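Local coordinates for protein gamma-glutamyl cyclotransferase (Homo sapiens, PDB 3CRY) that catalyses the release of 5-oxoproline from gamma-glutamyl dipeptides as a homodimer and may play a significant role in glutathione homeostasis, at residues D77-V82 and L154-K159; E96-G99 and M104-V107. The protein carries 1 engineered substitution. All blocks are in the same frame, centred on the assembly; numbering follows the deposited sequence. Where two conformers were deposited one is given.

Contact 1: residues D77-V82 and L154-K159; sequences DEVWGV and LEYQEK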
ATOM      1  N   ASP A  77      -0.000  -4.606 -17.049  1.00 12.24           N
ATOM      2  CA  ASP A  77      -1.068  -5.486 -16.559  1.00 11.88           C
ATOM      3  C   ASP A  77      -2.274  -4.664 -16.105  1.00 11.12           C
ATOM      4  O   ASP A  77      -2.203  -3.447 -16.017  1.00 10.93           O
ATOM      5  CB  ASP A  77      -0.552  -6.355 -15.408  1.00 12.16           C
ATOM      6  CG  ASP A  77       0.285  -7.526 -15.888  1.00 14.99           C
ATOM      7  OD1 ASP A  77      -0.226  -8.327 -16.708  1.00 17.38           O
ATOM      8  OD2 ASP A  77       1.449  -7.658 -15.453  1.00 16.56           O
ATOM      9  N   GLU A  78      -3.398  -5.321 -15.825  1.00 10.02           N
ATOM     10  CA  GLU A  78      -4.532  -4.581 -15.287  1.00  9.66           C
ATOM     11  C   GLU A  78      -5.377  -5.485 -14.404  1.00  9.53           C
ATOM     12  O   GLU A  78      -5.303  -6.713 -14.519  1.00  8.97           O
ATOM     13  CB  GLU A  78      -5.393  -3.955 -16.396  1.00 10.79           C
ATOM     14  CG  GLU A  78      -6.035  -4.976 -17.304  1.00 13.65           C
ATOM     15  CD  GLU A  78      -6.536  -4.370 -18.614  1.00 17.29           C
ATOM     16  OE1 GLU A  78      -5.839  -3.499 -19.210  1.00 19.94           O
ATOM     17  OE2 GLU A  78      -7.633  -4.778 -19.046  1.00 17.54           O
ATOM     18  N   VAL A  79      -6.138  -4.855 -13.513  1.00  8.97           N
ATOM     19  CA  VAL A  79      -7.070  -5.552 -12.630  1.00  8.32           C
ATOM     20  C   VAL A  79      -8.429  -4.852 -12.744  1.00  7.99           C
ATOM     21  O   VAL A  79      -8.504  -3.625 -12.573  1.00  8.43           O
ATOM     22  CB  VAL A  79      -6.573  -5.505 -11.153  1.00  7.96           C
ATOM     23  CG1 VAL A  79      -7.652  -6.002 -10.187  1.00  8.87           C
ATOM     24  CG2 VAL A  79      -5.313  -6.337 -10.990  1.00  9.48           C
ATOM     25  N   TRP A  80      -9.482  -5.618 -13.039  1.00  6.63           N
ATOM     26  CA  TRP A  80     -10.846  -5.076 -13.025  1.00  6.70           C
ATOM     27  C   TRP A  80     -11.513  -5.365 -11.692  1.00  6.17           C
ATOM     28  O   TRP A  80     -11.275  -6.411 -11.078  1.00  6.34           O
ATOM     29  CB  TRP A  80     -11.681  -5.683 -14.150  1.00  7.49           C
ATOM     30  CG  TRP A  80     -11.367  -5.090 -15.512  1.00  7.85           C
ATOM     31  CD1 TRP A  80     -10.411  -5.512 -16.395  1.00  9.12           C
ATOM     32  CD2 TRP A  80     -12.026  -3.980 -16.126  1.00  7.91           C
ATOM     33  NE1 TRP A  80     -10.441  -4.734 -17.536  1.00  9.78           N
ATOM     34  CE2 TRP A  80     -11.422  -3.783 -17.391  1.00  9.85           C
ATOM     35  CE3 TRP A  80     -13.072  -3.132 -15.735  1.00  9.69           C
ATOM     36  CZ2 TRP A  80     -11.830  -2.764 -18.264  1.00  9.13           C
ATOM     37  CZ3 TRP A  80     -13.471  -2.103 -16.617  1.00 10.25           C
ATOM     38  CH2 TRP A  80     -12.850  -1.950 -17.864  1.00  9.78           C
ATOM     39  N   GLY A  81     -12.379  -4.456 -11.260  1.00  5.54           N
ATOM     40  CA  GLY A  81     -13.074  -4.664 -10.010  1.00  5.98           C
ATOM     41  C   GLY A  81     -14.364  -3.867  -9.950  1.00  6.21           C
ATOM     42  O   GLY A  81     -14.788  -3.260 -10.939  1.00  6.11           O
ATOM     43  N   VAL A  82     -14.968  -3.882  -8.765  1.00  6.06           N
ATOM     44  CA  VAL A  82     -16.231  -3.187  -8.495  1.00  6.32           C
ATOM     45  C   VAL A  82     -15.948  -2.070  -7.503  1.00  7.06           C
ATOM     46  O   VAL A  82     -15.304  -2.304  -6.467  1.00  7.19           O
ATOM     47  CB  VAL A  82     -17.311  -4.132  -7.873  1.00  7.43           C
ATOM     48  CG1 VAL A  82     -18.510  -3.311  -7.307  1.00  8.10           C
ATOM     49  CG2 VAL A  82     -17.784  -5.154  -8.922  1.00  6.82           C
ATOM     50  N   LEU A 154     -16.271  -9.448 -20.132  1.00 12.46           N
ATOM     51  CA  LEU A 154     -16.329 -10.900 -20.273  1.00 13.49           C
ATOM     52  C   LEU A 154     -14.942 -11.512 -20.430  1.00 13.54           C
ATOM     53  O   LEU A 154     -14.705 -12.632 -19.969  1.00 13.00           O
ATOM     54  CB  LEU A 154     -17.275 -11.322 -21.426  1.00 14.56           C
ATOM     55  CG  LEU A 154     -18.737 -10.834 -21.303  1.00 17.43           C
ATOM     56  CD1 LEU A 154     -19.384 -10.729 -22.672  1.00 20.77           C
ATOM     57  CD2 LEU A 154     -19.604 -11.711 -20.386  1.00 20.13           C
ATOM     58  N   GLU A 155     -14.016 -10.792 -21.064  1.00 13.28           N
ATOM     59  CA  GLU A 155     -12.673 -11.332 -21.207  0.50 13.31           C
ATOM     60  C   GLU A 155     -11.916 -11.362 -19.877  1.00 12.50           C
ATOM     61  O   GLU A 155     -11.100 -12.263 -19.641  1.00 12.13           O
ATOM     62  CB  GLU A 155     -11.865 -10.640 -22.301  0.50 14.42           C
ATOM     63  CG  GLU A 155     -10.536 -11.343 -22.594  0.50 16.19           C
ATOM     64  CD  GLU A 155     -10.570 -12.880 -22.423  0.50 19.46           C
ATOM     65  OE1 GLU A 155      -9.746 -13.394 -21.621  0.50 17.80           O
ATOM     66  OE2 GLU A 155     -11.394 -13.576 -23.087  0.50 19.91           O
ATOM     67  N   TYR A 156     -12.211 -10.411 -18.986  1.00 11.17           N
ATOM     68  CA  TYR A 156     -11.630 -10.485 -17.644  1.00  9.52           C
ATOM     69  C   TYR A 156     -12.240 -11.650 -16.866  1.00  9.36           C
ATOM     70  O   TYR A 156     -11.538 -12.343 -16.132  1.00  9.25           O
ATOM     71  CB  TYR A 156     -11.764  -9.160 -16.886  1.00  9.23           C
ATOM     72  CG  TYR A 156     -10.993  -9.151 -15.578  1.00  9.24           C
ATOM     73  CD1 TYR A 156      -9.601  -8.931 -15.562  1.00  9.40           C
ATOM     74  CD2 TYR A 156     -11.646  -9.363 -14.361  1.00  8.26           C
ATOM     75  CE1 TYR A 156      -8.889  -8.927 -14.390  1.00  7.69           C
ATOM     76  CE2 TYR A 156     -10.935  -9.361 -13.157  1.00  6.93           C
ATOM     77  CZ  TYR A 156      -9.545  -9.132 -13.180  1.00  8.36           C
ATOM     78  OH  TYR A 156      -8.804  -9.138 -12.024  1.00  9.41           O
ATOM     79  N   GLN A 157     -13.552 -11.865 -17.014  1.00  9.12           N
ATOM     80  CA  GLN A 157     -14.188 -13.033 -16.424  1.00  9.45           C
ATOM     81  C   GLN A 157     -13.530 -14.358 -16.865  1.00 10.14           C
ATOM     82  O   GLN A 157     -13.372 -15.263 -16.049  1.00  9.35           O
ATOM     83  CB  GLN A 157     -15.680 -13.049 -16.752  1.00  8.93           C
ATOM     84  CG  GLN A 157     -16.455 -11.914 -16.087  1.00  9.45           C
ATOM     85  CD  GLN A 157     -17.955 -12.110 -16.211  1.00 10.61           C
ATOM     86  OE1 GLN A 157     -18.499 -13.197 -15.915  1.00 10.15           O
ATOM     87  NE2 GLN A 157     -18.639 -11.064 -16.665  1.00 10.38           N
ATOM     88  N   GLU A 158     -13.132 -14.451 -18.142  1.00 10.60           N
ATOM     89  CA  GLU A 158     -12.405 -15.629 -18.624  1.00 11.18           C
ATOM     90  C   GLU A 158     -11.051 -15.819 -17.930  1.00 10.78           C
ATOM     91  O   GLU A 158     -10.672 -16.941 -17.589  1.00 10.70           O
ATOM     92  CB  GLU A 158     -12.257 -15.579 -20.161  1.00 11.61           C
ATOM     93  CG  GLU A 158     -13.582 -15.830 -20.890  1.00 14.44           C
ATOM     94  CD  GLU A 158     -14.229 -17.152 -20.509  1.00 18.98           C
ATOM     95  OE1 GLU A 158     -13.563 -18.212 -20.640  1.00 22.89           O
ATOM     96  OE2 GLU A 158     -15.396 -17.129 -20.052  1.00 20.76           O
ATOM     97  N   LYS A 159     -10.332 -14.717 -17.698  1.00 10.42           N
ATOM     98  CA  LYS A 159      -9.100 -14.753 -16.931  1.00 11.50           C
ATOM     99  C   LYS A 159      -9.336 -15.286 -15.497  1.00  9.58           C
ATOM    100  O   LYS A 159      -8.585 -16.131 -15.007  1.00  8.95           O
ATOM    101  CB  LYS A 159      -8.459 -13.364 -16.868  1.00 11.26           C
ATOM    102  CG  LYS A 159      -7.823 -12.889 -18.154  1.00 15.87           C
ATOM    103  CD  LYS A 159      -6.978 -11.617 -17.899  1.00 15.21           C
ATOM    104  CE  LYS A 159      -5.798 -11.825 -16.903  1.00 20.29           C
ATOM    105  NZ  LYS A 159      -4.812 -10.676 -16.950  1.00 20.08           N
TER
HETATM  106  O   HOH W   1      -6.304  -8.497 -16.591  1.00 19.16           O
HETATM  107  O   HOH W   2     -10.564  -8.886  -9.966  1.00  7.80           O

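Contact 2: residues E96-G99 and M104-V107; sequences EQQG and MYVV. Engineered in segment 96-99: Gln98 (natural residue Glu).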
ATOM      1  N   GLU A  96     -10.883  -3.293   9.821  1.00 14.74           N
ATOM      2  CA  GLU A  96     -10.875  -4.429  10.738  0.50 15.15           C
ATOM      3  C   GLU A  96     -11.122  -5.743  10.003  1.00 14.53           C
ATOM      4  O   GLU A  96     -10.490  -6.766  10.287  1.00 13.79           O
ATOM      5  CB  GLU A  96     -11.911  -4.217  11.846  0.50 15.72           C
ATOM      6  CG  GLU A  96     -11.300  -3.717  13.143  0.50 18.70           C
ATOM      7  CD  GLU A  96     -10.713  -4.841  13.959  0.50 21.77           C
ATOM      8  OE1 GLU A  96     -11.356  -5.909  14.006  0.50 24.56           O
ATOM      9  OE2 GLU A  96      -9.625  -4.679  14.553  0.50 21.76           O
ATOM     10  N   GLN A  97     -12.042  -5.709   9.047  1.00 13.30           N
ATOM     11  CA  GLN A  97     -12.347  -6.891   8.235  1.00 12.57           C
ATOM     12  C   GLN A  97     -11.149  -7.419   7.458  1.00 12.27           C
ATOM     13  O   GLN A  97     -11.018  -8.632   7.243  1.00 12.31           O
ATOM     14  CB  GLN A  97     -13.474  -6.571   7.270  1.00 12.14           C
ATOM     15  CG  GLN A  97     -14.801  -6.280   7.981  1.00 11.70           C
ATOM     16  CD  GLN A  97     -15.829  -5.701   7.055  1.00 13.68           C
ATOM     17  OE1 GLN A  97     -15.928  -6.106   5.898  1.00 14.68           O
ATOM     18  NE2 GLN A  97     -16.596  -4.731   7.546  1.00 13.25           N
ATOM     19  N   GLN A  98     -10.268  -6.507   7.044  1.00 12.14           N
ATOM     20  CA  GLN A  98      -9.109  -6.856   6.234  1.00 12.75           C
ATOM     21  C   GLN A  98      -7.866  -7.151   7.088  1.00 12.80           C
ATOM     22  O   GLN A  98      -6.767  -7.351   6.541  1.00 13.31           O
ATOM     23  CB  GLN A  98      -8.794  -5.734   5.241  1.00 13.20           C
ATOM     24  CG  GLN A  98      -9.930  -5.389   4.286  1.00 16.17           C
ATOM     25  CD  GLN A  98     -10.208  -6.495   3.295  1.00 20.88           C
ATOM     26  OE1 GLN A  98      -9.296  -7.203   2.855  1.00 25.58           O
ATOM     27  NE2 GLN A  98     -11.466  -6.640   2.915  1.00 26.02           N
ATOM     28  N   GLY A  99      -8.031  -7.164   8.413  1.00 12.18           N
ATOM     29  CA  GLY A  99      -6.939  -7.553   9.318  1.00 12.01           C
ATOM     30  C   GLY A  99      -5.727  -6.624   9.218  1.00 11.89           C
ATOM     31  O   GLY A  99      -4.571  -7.058   9.335  1.00 11.58           O
ATOM     32  N   MET A 104      -2.255  -8.067   7.830  1.00  8.69           N
ATOM     33  CA  MET A 104      -2.699  -8.893   6.701  1.00  8.30           C
ATOM     34  C   MET A 104      -2.755  -8.111   5.381  1.00  7.28           C
ATOM     35  O   MET A 104      -2.309  -8.601   4.332  1.00  7.64           O
ATOM     36  CB  MET A 104      -4.010  -9.653   7.008  1.00  9.40           C
ATOM     37  CG  MET A 104      -3.872 -10.603   8.234  1.00 11.63           C
ATOM     38  SD  MET A 104      -2.547 -11.881   8.124  1.00 17.67           S
ATOM     39  CE  MET A 104      -3.435 -13.215   7.301  1.00 19.75           C
ATOM     40  N   TYR A 105      -3.320  -6.910   5.452  1.00  7.15           N
ATOM     41  CA  TYR A 105      -3.384  -5.974   4.333  1.00  6.96           C
ATOM     42  C   TYR A 105      -3.029  -4.587   4.846  1.00  7.31           C
ATOM     43  O   TYR A 105      -3.172  -4.294   6.044  1.00  6.22           O
ATOM     44  CB  TYR A 105      -4.805  -5.909   3.762  1.00  7.17           C
ATOM     45  CG  TYR A 105      -5.269  -7.141   2.978  1.00  6.22           C
ATOM     46  CD1 TYR A 105      -5.828  -8.234   3.638  1.00  7.83           C
ATOM     47  CD2 TYR A 105      -5.162  -7.192   1.597  1.00  5.52           C
ATOM     48  CE1 TYR A 105      -6.286  -9.345   2.931  1.00  6.47           C
ATOM     49  CE2 TYR A 105      -5.612  -8.306   0.862  1.00  5.69           C
ATOM     50  CZ  TYR A 105      -6.164  -9.378   1.543  1.00  6.83           C
ATOM     51  OH  TYR A 105      -6.608 -10.466   0.852  1.00  6.00           O
ATOM     52  N   VAL A 106      -2.579  -3.735   3.923  1.00  6.32           N
ATOM     53  CA  VAL A 106      -2.417  -2.312   4.187  1.00  6.08           C
ATOM     54  C   VAL A 106      -3.485  -1.549   3.400  1.00  5.80           C
ATOM     55  O   VAL A 106      -3.934  -2.021   2.320  1.00  5.55           O
ATOM     56  CB  VAL A 106      -0.980  -1.836   3.834  1.00  5.01           C
ATOM     57  CG1 VAL A 106      -0.779  -1.818   2.314  1.00  5.23           C
ATOM     58  CG2 VAL A 106      -0.709  -0.457   4.453  1.00  7.19           C
ATOM     59  N   VAL A 107      -3.935  -0.410   3.946  1.00  5.58           N
ATOM     60  CA  VAL A 107      -4.836   0.489   3.223  1.00  5.25           C
ATOM     61  C   VAL A 107      -4.079   1.227   2.129  1.00  5.19           C
ATOM     62  O   VAL A 107      -3.009   1.786   2.393  1.00  4.68           O
ATOM     63  CB  VAL A 107      -5.483   1.559   4.170  1.00  5.17           C
ATOM     64  CG1 VAL A 107      -6.310   2.549   3.368  1.00  5.49           C
ATOM     65  CG2 VAL A 107      -6.297   0.903   5.263  1.00  7.14           C
TER

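Contact 1: residues D77-V82 and L154-K159
Tyr156 of helix 154-161 lays its ring on the strand at Trp80, and nearly all of the joint rests on this one side chain. Its CG is anti to the backbone N (chi1 -172°), which carries the ring from the helix to the strand. Trp80 CB sits over the ring centre, 3.7 Å from the centroid of the Tyr156 ring, a CH-pi contact. The same ring reaches the strand backbone, with CZ of Tyr156 3.5 Å from Trp80 N. On the indole, Tyr156 CD1 meets CD1 of Trp80 at the edge, 3.6 Å away; the two ring planes are inclined at 57°, so the pair is neither a stack nor a T. At the phenol end, OH of Tyr156 gives its proton to a water at 2.7 Å that donates in turn to Trp80 O, while Val79 CG1 touches the hydroxyl oxygen. One helical turn later, Lys159 reaches the strand through a second water, which accepts from NZ of Lys159 at 2.7 Å and donates to Glu78 O. Within the strand, Trp80 NE1 donates to Glu78 OE2 (3.2 Å), from above the carboxylate plane, and Arg45 forms a salt bridge to that same oxygen. Helix and strand run at 104° to each other; strand 39-46 flanks the indole through Val43 and Arg45, and Leu51 of strand 49-56 packs against Tyr156.

Contact 2: residues E96-G99 and M104-V107
Gln98 brings the oxygen of its side-chain amide over the Tyr105 ring in the turn that leads from helix 91-97 to strand 106-114, part of the catalytic pocket of the gamma-glutamylcyclotransferase fold. It is an engineered replacement of the glutamate that serves as proton acceptor, and it is the first residue after the helix to leave helical backbone angles. With CG anti to the carbonyl carbon (chi1 -58°) and the chain bent at chi2, the side chain turns OE1 over one face of the Tyr105 ring, 3.7 Å from CE1 of Tyr105 and offset toward the rim. The amide and ring planes stand 79° apart, nearly perpendicular. The backbone joins in, as Gln98 O lies 3.2 Å from Tyr105 CD1 and 3.6 Å from Met104 CB. Tyr105 OH is hydrogen-bonded to Ala69 O, and the side chain lies close to Tyr22 and Tyr139, inferred substrate-binding residues, and to a bound acetate. Replacing Tyr105 by an alanine would probably leave Ala69 O without its hydroxyl partner and take away the ring face under Gln98 OE1, leaving the amide less fixed in its rotation. Gly99 follows with a positive phi; a CB there would come tightly against Met104 CG. Its carbonyl closes the turn: Met104 N donates to Gly99 O at 2.9 Å with an N-H...O angle of 162°.

Overall arrangement
From the N terminus, strands 16-21 and 39-46 come first, and strand 77-87 lies between them in the five-stranded antiparallel sheet. Contact 1 opens on this strand, at 77-82. Helix 91-97 follows directly, and contact 2 closes a short loop of four residues between its end and the start of strand 106-114, another member of that sheet. The chain then runs through strands 119-126 and 130-132 and helix 137-149 before 154-159 closes contact 1 across 71 residues, so contact 2 is nested inside the larger loop. Their centres are 23 Å apart, on opposite sides of the chain's centre; contact 1 joins a late helix to the sheet, while contact 2 ties the active-site turn to strand 106-114.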